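Local coordinates for DNA repair protein XRCC1 (Mus musculus, PDB 3PC6) that serves as a scaffold in DNA single-strand break repair, assembling repair protein complexes and binding poly-ADP-ribose chains, here as its second BRCT domain, at residues K11-Y16 / V46-T51; A70-R75 / L87-Y92; G17-D22 / I50-W55. One frame throughout, in Å; residues are numbered along the deposited sequence.

Interaction 1 (K11-Y16 / V46-T51); sequences KHFFLY and VQFVIT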
loop_
_atom_site.group_PDB
_atom_site.type_symbol
_atom_site.label_atom_id
_atom_site.label_comp_id
_atom_site.label_asym_id
_atom_site.label_seq_id
_atom_site.Cartn_x
_atom_site.Cartn_y
_atom_site.Cartn_z
ATOM N N LYS B 11 2.964 -13.605 -1.440
ATOM C CA LYS B 11 2.785 -13.440 -2.885
ATOM C C LYS B 11 3.262 -12.065 -3.360
ATOM O O LYS B 11 2.928 -11.056 -2.753
ATOM C CB LYS B 11 1.317 -13.639 -3.252
ATOM C CG LYS B 11 0.789 -15.023 -2.904
ATOM C CD LYS B 11 -0.521 -15.305 -3.610
ATOM C CE LYS B 11 -1.089 -16.645 -3.178
ATOM N NZ LYS B 11 -0.048 -17.703 -3.147
ATOM N N HIS B 12 4.025 -12.034 -4.450
ATOM C CA HIS B 12 4.582 -10.787 -4.971
ATOM C C HIS B 12 3.920 -10.347 -6.270
ATOM O O HIS B 12 3.784 -11.145 -7.197
ATOM C CB HIS B 12 6.086 -10.933 -5.171
ATOM C CG HIS B 12 6.820 -11.250 -3.907
ATOM N ND1 HIS B 12 7.515 -10.298 -3.192
ATOM C CD2 HIS B 12 6.945 -12.406 -3.213
ATOM C CE1 HIS B 12 8.045 -10.856 -2.118
ATOM N NE2 HIS B 12 7.715 -12.135 -2.107
ATOM N N PHE B 13 3.507 -9.077 -6.320
ATOM C CA PHE B 13 2.754 -8.543 -7.452
ATOM C C PHE B 13 3.516 -7.409 -8.124
ATOM O O PHE B 13 4.196 -6.627 -7.456
ATOM C CB PHE B 13 1.397 -7.989 -6.984
ATOM C CG PHE B 13 0.527 -8.996 -6.275
ATOM C CD1 PHE B 13 0.848 -9.441 -4.997
ATOM C CD2 PHE B 13 -0.626 -9.468 -6.874
ATOM C CE1 PHE B 13 0.043 -10.363 -4.338
ATOM C CE2 PHE B 13 -1.433 -10.388 -6.232
ATOM C CZ PHE B 13 -1.100 -10.837 -4.956
ATOM N N PHE B 14 3.392 -7.325 -9.442
ATOM C CA PHE B 14 3.830 -6.165 -10.205
ATOM C C PHE B 14 2.609 -5.605 -10.940
ATOM O O PHE B 14 1.916 -6.334 -11.645
ATOM C CB PHE B 14 4.909 -6.565 -11.208
ATOM C CG PHE B 14 5.387 -5.434 -12.066
ATOM C CD1 PHE B 14 6.360 -4.561 -11.607
ATOM C CD2 PHE B 14 4.877 -5.252 -13.345
ATOM C CE1 PHE B 14 6.808 -3.515 -12.410
ATOM C CE2 PHE B 14 5.311 -4.212 -14.148
ATOM C CZ PHE B 14 6.278 -3.337 -13.674
ATOM N N LEU B 15 2.321 -4.323 -10.755
ATOM C CA LEU B 15 1.178 -3.719 -11.429
ATOM C C LEU B 15 1.654 -3.148 -12.760
ATOM O O LEU B 15 2.436 -2.194 -12.818
ATOM C CB LEU B 15 0.514 -2.643 -10.545
ATOM C CG LEU B 15 0.037 -3.147 -9.166
ATOM C CD1 LEU B 15 -0.666 -2.023 -8.372
ATOM C CD2 LEU B 15 -0.879 -4.368 -9.274
ATOM N N TYR B 16 1.215 -3.762 -13.843
ATOM C CA TYR B 16 1.712 -3.365 -15.153
ATOM C C TYR B 16 0.834 -2.273 -15.749
ATOM O O TYR B 16 -0.366 -2.452 -15.899
ATOM C CB TYR B 16 1.768 -4.582 -16.077
ATOM C CG TYR B 16 2.063 -4.234 -17.517
ATOM C CD1 TYR B 16 3.356 -4.292 -18.016
ATOM C CD2 TYR B 16 1.046 -3.834 -18.372
ATOM C CE1 TYR B 16 3.625 -3.963 -19.340
ATOM C CE2 TYR B 16 1.303 -3.497 -19.696
ATOM C CZ TYR B 16 2.591 -3.566 -20.173
ATOM O OH TYR B 16 2.841 -3.235 -21.488
ATOM N N VAL B 46 8.968 -11.369 -8.497
ATOM C CA VAL B 46 7.611 -11.207 -9.027
ATOM C C VAL B 46 6.958 -12.553 -9.398
ATOM O O VAL B 46 7.572 -13.397 -10.051
ATOM C CB VAL B 46 7.589 -10.254 -10.244
ATOM C CG1 VAL B 46 6.186 -10.185 -10.863
ATOM C CG2 VAL B 46 8.071 -8.864 -9.833
ATOM N N GLN B 47 5.712 -12.736 -8.965
ATOM C CA GLN B 47 4.944 -13.926 -9.272
ATOM C C GLN B 47 3.689 -13.629 -10.105
ATOM O O GLN B 47 3.293 -14.446 -10.944
ATOM C CB GLN B 47 4.581 -14.652 -7.977
ATOM C CG GLN B 47 5.808 -15.066 -7.168
ATOM C CD GLN B 47 5.473 -15.474 -5.742
ATOM O OE1 GLN B 47 4.593 -14.893 -5.114
ATOM N NE2 GLN B 47 6.180 -16.474 -5.225
ATOM N N PHE B 48 3.078 -12.464 -9.873
ATOM C CA PHE B 48 1.859 -12.061 -10.569
ATOM C C PHE B 48 2.006 -10.686 -11.206
ATOM O O PHE B 48 2.303 -9.709 -10.529
ATOM C CB PHE B 48 0.658 -12.048 -9.613
ATOM C CG PHE B 48 0.428 -13.364 -8.952
ATOM C CD1 PHE B 48 0.956 -13.625 -7.701
ATOM C CD2 PHE B 48 -0.257 -14.377 -9.621
ATOM C CE1 PHE B 48 0.781 -14.868 -7.099
ATOM C CE2 PHE B 48 -0.443 -15.628 -9.023
ATOM C CZ PHE B 48 0.083 -15.873 -7.764
ATOM N N VAL B 49 1.802 -10.639 -12.514
ATOM C CA VAL B 49 1.760 -9.390 -13.273
ATOM C C VAL B 49 0.292 -9.049 -13.521
ATOM O O VAL B 49 -0.422 -9.801 -14.200
ATOM C CB VAL B 49 2.502 -9.563 -14.609
ATOM C CG1 VAL B 49 2.376 -8.311 -15.477
ATOM C CG2 VAL B 49 3.969 -9.909 -14.346
ATOM N N ILE B 50 -0.167 -7.950 -12.931
ATOM C CA ILE B 50 -1.557 -7.525 -13.067
ATOM C C ILE B 50 -1.654 -6.496 -14.177
ATOM O O ILE B 50 -0.943 -5.494 -14.154
ATOM C CB ILE B 50 -2.094 -6.896 -11.771
ATOM C CG1 ILE B 50 -1.819 -7.807 -10.568
ATOM C CG2 ILE B 50 -3.573 -6.553 -11.919
ATOM C CD1 ILE B 50 -2.425 -9.219 -10.656
ATOM N N THR B 51 -2.513 -6.754 -15.158
ATOM C CA THR B 51 -2.618 -5.880 -16.323
ATOM C C THR B 51 -4.049 -5.752 -16.846
ATOM O O THR B 51 -4.766 -6.743 -16.949
ATOM C CB THR B 51 -1.706 -6.359 -17.474
ATOM O OG1 THR B 51 -1.977 -5.592 -18.655
ATOM C CG2 THR B 51 -1.926 -7.843 -17.774
#
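The carbonyl oxygen His12 O is gripped by two backbone donors of segment 46-51, Phe48 N and Gln47 N. Phe48 N comes in nearly along the C=O axis, whereas Gln47 N sits above the carbonyl plane. The same glutamine reaches back with its side chain: CG lies anti to the carbonyl carbon (chi1 -59°), and Gln47 OE1 accepts a hydrogen bond from His12 N at 3.0 Å, so one residue binds both the N-H and the C=O of His12. An alanine here would probably leave His12 N without this acceptor, though the backbone bond from Gln47 N to His12 O could remain. Further on the pairing is regular, with Phe14 N to Phe48 O at 2.8 Å, Ile50 N to Phe14 O and Tyr16 N to Ile50 O. On one face of the sheet Phe13 and Phe48 point the same way, their ring planes 31° apart, and Phe48 CD1 stands over one face of the Phe13 ring toward its rim. Leu15 CD2 lies 3.8 Å from Ile50 CB on this face, where helix 23-33 also packs against Phe13 and Leu15. The other face carries Phe14 CB against Val46 CG1, 3.9 Å apart, and Tyr16 CB against Val49 CG1. Two neighbouring parallel strands, linked through helix 23-33 and strand 37-38, with apolar residues on both faces, form part of the central parallel sheet of the BRCT fold.

Interaction 2 (A70-R75 / L87-Y92); sequences AFVRPR and LPHQLY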
loop_
_atom_site.group_PDB
_atom_site.type_symbol
_atom_site.label_atom_id
_atom_site.label_comp_id
_atom_site.label_asym_id
_atom_site.label_seq_id
_atom_site.Cartn_x
_atom_site.Cartn_y
_atom_site.Cartn_z
ATOM N N ALA B 70 2.813 -15.392 -13.676
ATOM C CA ALA B 70 1.417 -15.503 -14.083
ATOM C C ALA B 70 0.908 -14.112 -14.421
ATOM O O ALA B 70 1.170 -13.160 -13.685
ATOM C CB ALA B 70 0.590 -16.090 -12.968
ATOM N N PHE B 71 0.176 -14.001 -15.523
ATOM C CA PHE B 71 -0.388 -12.717 -15.955
ATOM C C PHE B 71 -1.890 -12.738 -15.716
ATOM O O PHE B 71 -2.573 -13.684 -16.133
ATOM C CB PHE B 71 -0.057 -12.495 -17.435
ATOM C CG PHE B 71 1.425 -12.528 -17.714
ATOM C CD1 PHE B 71 2.080 -13.727 -17.912
ATOM C CD2 PHE B 71 2.168 -11.355 -17.706
ATOM C CE1 PHE B 71 3.446 -13.758 -18.140
ATOM C CE2 PHE B 71 3.535 -11.378 -17.921
ATOM C CZ PHE B 71 4.172 -12.585 -18.136
ATOM N N VAL B 72 -2.402 -11.717 -15.029
ATOM C CA VAL B 72 -3.775 -11.756 -14.523
ATOM C C VAL B 72 -4.485 -10.410 -14.635
ATOM O O VAL B 72 -3.850 -9.365 -14.507
ATOM C CB VAL B 72 -3.790 -12.140 -13.036
ATOM C CG1 VAL B 72 -5.192 -12.585 -12.609
ATOM C CG2 VAL B 72 -2.759 -13.207 -12.749
ATOM N N ARG B 73 -5.801 -10.453 -14.851
ATOM C CA ARG B 73 -6.651 -9.253 -14.872
ATOM C C ARG B 73 -6.905 -8.694 -13.466
ATOM O O ARG B 73 -6.996 -9.441 -12.504
ATOM C CB ARG B 73 -7.998 -9.570 -15.539
ATOM C CG ARG B 73 -7.890 -9.922 -17.047
ATOM C CD ARG B 73 -7.211 -8.786 -17.788
ATOM N NE ARG B 73 -7.199 -8.972 -19.238
ATOM C CZ ARG B 73 -6.394 -8.312 -20.060
ATOM N NH1 ARG B 73 -5.528 -7.434 -19.568
ATOM N NH2 ARG B 73 -6.439 -8.541 -21.372
ATOM N N PRO B 74 -7.047 -7.363 -13.349
ATOM C CA PRO B 74 -7.302 -6.795 -12.014
ATOM C C PRO B 74 -8.591 -7.317 -11.356
ATOM O O PRO B 74 -8.688 -7.305 -10.127
ATOM C CB PRO B 74 -7.363 -5.283 -12.261
ATOM C CG PRO B 74 -7.436 -5.097 -13.752
ATOM C CD PRO B 74 -6.853 -6.334 -14.383
ATOM N N ARG B 75 -9.558 -7.782 -12.144
ATOM C CA ARG B 75 -10.770 -8.376 -11.571
ATOM C C ARG B 75 -10.456 -9.493 -10.561
ATOM O O ARG B 75 -11.226 -9.731 -9.634
ATOM C CB ARG B 75 -11.717 -8.892 -12.667
ATOM C CG ARG B 75 -12.977 -9.584 -12.134
ATOM C CD ARG B 75 -13.870 -8.624 -11.328
ATOM N NE ARG B 75 -14.500 -7.612 -12.176
ATOM C CZ ARG B 75 -15.219 -6.586 -11.722
ATOM N NH1 ARG B 75 -15.401 -6.417 -10.419
ATOM N NH2 ARG B 75 -15.755 -5.722 -12.575
ATOM N N LEU B 87 -8.743 -16.526 -4.563
ATOM C CA LEU B 87 -9.298 -17.247 -5.707
ATOM C C LEU B 87 -8.185 -17.669 -6.675
ATOM O O LEU B 87 -7.097 -17.082 -6.672
ATOM C CB LEU B 87 -10.340 -16.381 -6.418
ATOM C CG LEU B 87 -11.430 -15.813 -5.505
ATOM C CD1 LEU B 87 -12.233 -14.723 -6.208
ATOM C CD2 LEU B 87 -12.338 -16.929 -5.014
ATOM N N PRO B 88 -8.443 -18.698 -7.504
ATOM C CA PRO B 88 -7.441 -19.115 -8.496
ATOM C C PRO B 88 -7.257 -18.057 -9.583
ATOM O O PRO B 88 -8.243 -17.632 -10.196
ATOM C CB PRO B 88 -8.051 -20.387 -9.115
ATOM C CG PRO B 88 -9.166 -20.802 -8.188
ATOM C CD PRO B 88 -9.649 -19.545 -7.533
ATOM N N HIS B 89 -6.013 -17.646 -9.821
ATOM C CA HIS B 89 -5.726 -16.595 -10.806
ATOM C C HIS B 89 -6.049 -17.056 -12.221
ATOM O O HIS B 89 -6.299 -16.240 -13.110
ATOM C CB HIS B 89 -4.260 -16.186 -10.747
ATOM C CG HIS B 89 -3.305 -17.316 -10.980
ATOM N ND1 HIS B 89 -2.817 -17.634 -12.230
ATOM C CD2 HIS B 89 -2.757 -18.208 -10.124
ATOM C CE1 HIS B 89 -1.999 -18.668 -12.131
ATOM N NE2 HIS B 89 -1.951 -19.038 -10.865
ATOM N N GLN B 90 -6.036 -18.366 -12.432
ATOM C CA GLN B 90 -6.293 -18.917 -13.766
ATOM C C GLN B 90 -7.631 -18.467 -14.349
ATOM O O GLN B 90 -7.775 -18.334 -15.566
ATOM C CB GLN B 90 -6.220 -20.453 -13.761
ATOM C CG GLN B 90 -4.834 -21.020 -13.502
ATOM C CD GLN B 90 -4.593 -21.278 -12.035
ATOM O OE1 GLN B 90 -5.176 -20.612 -11.173
ATOM N NE2 GLN B 90 -3.729 -22.241 -11.733
ATOM N N LEU B 91 -8.596 -18.229 -13.466
ATOM C CA LEU B 91 -9.931 -17.793 -13.863
ATOM C C LEU B 91 -9.922 -16.383 -14.445
ATOM O O LEU B 91 -10.921 -15.931 -15.006
ATOM C CB LEU B 91 -10.881 -17.841 -12.662
ATOM C CG LEU B 91 -11.221 -19.228 -12.119
ATOM C CD1 LEU B 91 -11.893 -19.130 -10.754
ATOM C CD2 LEU B 91 -12.106 -19.970 -13.112
ATOM N N TYR B 92 -8.789 -15.698 -14.303
ATOM C CA TYR B 92 -8.647 -14.310 -14.734
ATOM C C TYR B 92 -7.365 -14.107 -15.530
ATOM O O TYR B 92 -6.861 -12.987 -15.652
ATOM C CB TYR B 92 -8.636 -13.395 -13.494
ATOM C CG TYR B 92 -9.830 -13.602 -12.591
ATOM C CD1 TYR B 92 -11.031 -12.942 -12.837
ATOM C CD2 TYR B 92 -9.767 -14.464 -11.501
ATOM C CE1 TYR B 92 -12.135 -13.134 -12.023
ATOM C CE2 TYR B 92 -10.868 -14.662 -10.682
ATOM C CZ TYR B 92 -12.050 -13.991 -10.954
ATOM O OH TYR B 92 -13.155 -14.164 -10.153
HETATM O O HOH W 1 -2.827 -16.491 -15.187
#
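Arg73 N and Tyr92 O make the direct hydrogen bond of this contact, 2.9 Å long and nearly straight at 168°, with the donor tilted slightly from the carbonyl plane. A second polar link runs through water: it donates to Phe71 O at 3.0 Å and also bonds to His89 ND1, lying at the edge of the imidazole in its plane. The apolar part centres on Val72, whose two methyls are divided between the partners. Val72 CG1, anti to the backbone N (chi1 -163°), meets Tyr92 CB at 3.6 Å, while Val72 CG2 touches His89 CB at 3.9 Å. Ala70 CB approaches His89 CE1 at 3.7 Å, and beyond this segment the same imidazole makes an edge-to-face pair with Phe48. Aliphatic-to-aromatic contact closes the far end, where Arg75 CG lies 3.7 Å from Tyr92 CE1 and the backbone of Arg75 stands over one face of the ring; Trp76 meets that ring as well. The 3-10 segment 89-91, which carries the Tyr92 N to His89 O bond, thus packs against strand 70-72, the outermost strand on this side of the four-stranded parallel sheet of the BRCT domain.

Interaction 3 (G17-D22 / I50-W55); sequences GEFPGD and ITAQEW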
loop_
_atom_site.group_PDB
_atom_site.type_symbol
_atom_site.label_atom_id
_atom_site.label_comp_id
_atom_site.label_asym_id
_atom_site.label_seq_id
_atom_site.Cartn_x
_atom_site.Cartn_y
_atom_site.Cartn_z
ATOM N N GLY B 17 1.438 -1.132 -16.060
ATOM C CA GLY B 17 0.777 -0.109 -16.844
ATOM C C GLY B 17 -0.337 0.660 -16.175
ATOM O O GLY B 17 -0.385 0.801 -14.941
ATOM N N GLU B 18 -1.253 1.155 -17.009
ATOM C CA GLU B 18 -2.299 2.064 -16.569
ATOM C C GLU B 18 -3.642 1.387 -16.320
ATOM O O GLU B 18 -3.995 0.395 -16.963
ATOM C CB GLU B 18 -2.456 3.208 -17.574
ATOM C CG GLU B 18 -1.204 4.054 -17.702
ATOM C CD GLU B 18 -1.370 5.212 -18.667
ATOM O OE1 GLU B 18 -2.118 5.060 -19.658
ATOM O OE2 GLU B 18 -0.746 6.269 -18.435
ATOM N N PHE B 19 -4.365 1.940 -15.359
ATOM C CA PHE B 19 -5.672 1.468 -14.955
ATOM C C PHE B 19 -6.592 2.682 -14.891
ATOM O O PHE B 19 -6.133 3.803 -14.643
ATOM C CB PHE B 19 -5.584 0.787 -13.585
ATOM C CG PHE B 19 -4.679 -0.424 -13.572
ATOM C CD1 PHE B 19 -3.322 -0.285 -13.340
ATOM C CD2 PHE B 19 -5.189 -1.690 -13.827
ATOM C CE1 PHE B 19 -2.477 -1.401 -13.353
ATOM C CE2 PHE B 19 -4.363 -2.801 -13.839
ATOM C CZ PHE B 19 -3.004 -2.655 -13.604
ATOM N N PRO B 20 -7.895 2.470 -15.116
ATOM C CA PRO B 20 -8.818 3.611 -15.187
ATOM C C PRO B 20 -9.075 4.293 -13.837
ATOM O O PRO B 20 -9.188 3.637 -12.792
ATOM C CB PRO B 20 -10.108 2.993 -15.741
ATOM C CG PRO B 20 -10.013 1.543 -15.444
ATOM C CD PRO B 20 -8.550 1.194 -15.457
ATOM N N GLY B 21 -9.164 5.622 -13.875
ATOM C CA GLY B 21 -9.468 6.410 -12.693
ATOM C C GLY B 21 -8.491 6.171 -11.560
ATOM O O GLY B 21 -7.277 6.289 -11.740
ATOM N N ASP B 22 -9.024 5.819 -10.395
ATOM C CA ASP B 22 -8.199 5.560 -9.220
ATOM C C ASP B 22 -8.005 4.061 -8.971
ATOM O O ASP B 22 -7.721 3.640 -7.849
ATOM C CB ASP B 22 -8.810 6.232 -7.985
ATOM N N ILE B 50 -0.167 -7.950 -12.931
ATOM C CA ILE B 50 -1.557 -7.525 -13.067
ATOM C C ILE B 50 -1.654 -6.496 -14.177
ATOM O O ILE B 50 -0.943 -5.494 -14.154
ATOM C CB ILE B 50 -2.094 -6.896 -11.771
ATOM C CG1 ILE B 50 -1.819 -7.807 -10.568
ATOM C CG2 ILE B 50 -3.573 -6.553 -11.919
ATOM C CD1 ILE B 50 -2.425 -9.219 -10.656
ATOM N N THR B 51 -2.513 -6.754 -15.158
ATOM C CA THR B 51 -2.618 -5.880 -16.323
ATOM C C THR B 51 -4.049 -5.752 -16.846
ATOM O O THR B 51 -4.766 -6.743 -16.949
ATOM C CB THR B 51 -1.706 -6.359 -17.474
ATOM O OG1 THR B 51 -1.977 -5.592 -18.655
ATOM C CG2 THR B 51 -1.926 -7.843 -17.774
ATOM N N ALA B 52 -4.450 -4.528 -17.181
ATOM C CA ALA B 52 -5.744 -4.294 -17.826
ATOM C C ALA B 52 -5.598 -4.146 -19.357
ATOM O O ALA B 52 -6.584 -3.943 -20.070
ATOM C CB ALA B 52 -6.403 -3.039 -17.230
ATOM N N GLN B 53 -4.363 -4.263 -19.842
ATOM C CA GLN B 53 -4.024 -3.982 -21.238
ATOM C C GLN B 53 -3.973 -5.247 -22.101
ATOM O O GLN B 53 -4.069 -6.358 -21.588
ATOM C CB GLN B 53 -2.657 -3.286 -21.299
ATOM C CG GLN B 53 -2.496 -2.119 -20.323
ATOM C CD GLN B 53 -3.240 -0.869 -20.758
ATOM O OE1 GLN B 53 -3.911 -0.216 -19.954
ATOM N NE2 GLN B 53 -3.121 -0.523 -22.034
ATOM N N GLU B 54 -3.819 -5.066 -23.412
ATOM C CA GLU B 54 -3.564 -6.184 -24.317
ATOM C C GLU B 54 -2.227 -6.819 -23.935
ATOM O O GLU B 54 -1.350 -6.137 -23.406
ATOM C CB GLU B 54 -3.508 -5.698 -25.777
ATOM N N TRP B 55 -2.081 -8.114 -24.187
ATOM C CA TRP B 55 -0.809 -8.801 -23.994
ATOM C C TRP B 55 0.325 -7.952 -24.552
ATOM O O TRP B 55 0.231 -7.428 -25.662
ATOM C CB TRP B 55 -0.819 -10.159 -24.710
ATOM C CG TRP B 55 0.443 -10.964 -24.528
ATOM C CD1 TRP B 55 1.518 -11.013 -25.371
ATOM C CD2 TRP B 55 0.749 -11.841 -23.438
ATOM N NE1 TRP B 55 2.471 -11.870 -24.872
ATOM C CE2 TRP B 55 2.025 -12.384 -23.682
ATOM C CE3 TRP B 55 0.071 -12.214 -22.273
ATOM C CZ2 TRP B 55 2.635 -13.280 -22.809
ATOM C CZ3 TRP B 55 0.680 -13.110 -21.413
ATOM C CH2 TRP B 55 1.948 -13.630 -21.687
HETATM O O HOH W 2 -2.665 -2.203 -17.173
#
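A water molecule joins the backbones of Glu18 and Ala52, and it also stands over one face of the Phe19 ring, toward the rim. It donates to Glu18 O at 2.9 Å and accepts from Ala52 N at 2.9 Å, bridging two loops that leave neighbouring parallel strands of the BRCT sheet at their C-terminal ends. One of these loops leads into helix 23-33, the other continues from strand 48-51. Between them lies the Phe19 side chain, with CG anti to the carbonyl carbon (chi1 -61°). Its ring presents an edge to the neighbouring strand: Phe19 CZ points at Ile50 O, 3.6 Å away and in the ring plane, and approaches Ile50 CG2 at a looser 4.3 Å. Farther round the rim, Phe19 CD2 rests 3.9 Å from Ala52 CB, and Phe19 CE2 comes to 3.8 Å from Ala52 N, the donor that the water occupies. Pro74 and, from helix 23-33, Arg24 and Leu27 also touch Phe19, tying the loop to the body of the domain. Thr51, whose side chain points away from segment 17-22, takes up a different task within its own segment. The second loop is shaped by an ST turn, in which Thr51 OG1 accepts from Gln53 N at 3.0 Å.

Strand 48-51 is common ground. Interaction 1 pairs it with strand 12-16, interaction 3 takes over Ile50 and Thr51 where the two strands run out into loops, and strand 70-72 of interaction 2 lies along its other edge, with Val49 N 2.9 Å from Ala70 O in a probable hydrogen bond. Arg73 fastens interaction 2 to interaction 3: its NH1 lies 2.7 Å from Gln53 O and 2.8 Å from Thr51 O, both probable hydrogen bonds. Apolar packing adds to this, as Val49 CB approaches Phe71 CD2 at 3.6 Å. The contact centres are about 10 to 13 Å apart, and all three share the parallel sheet of this BRCT domain.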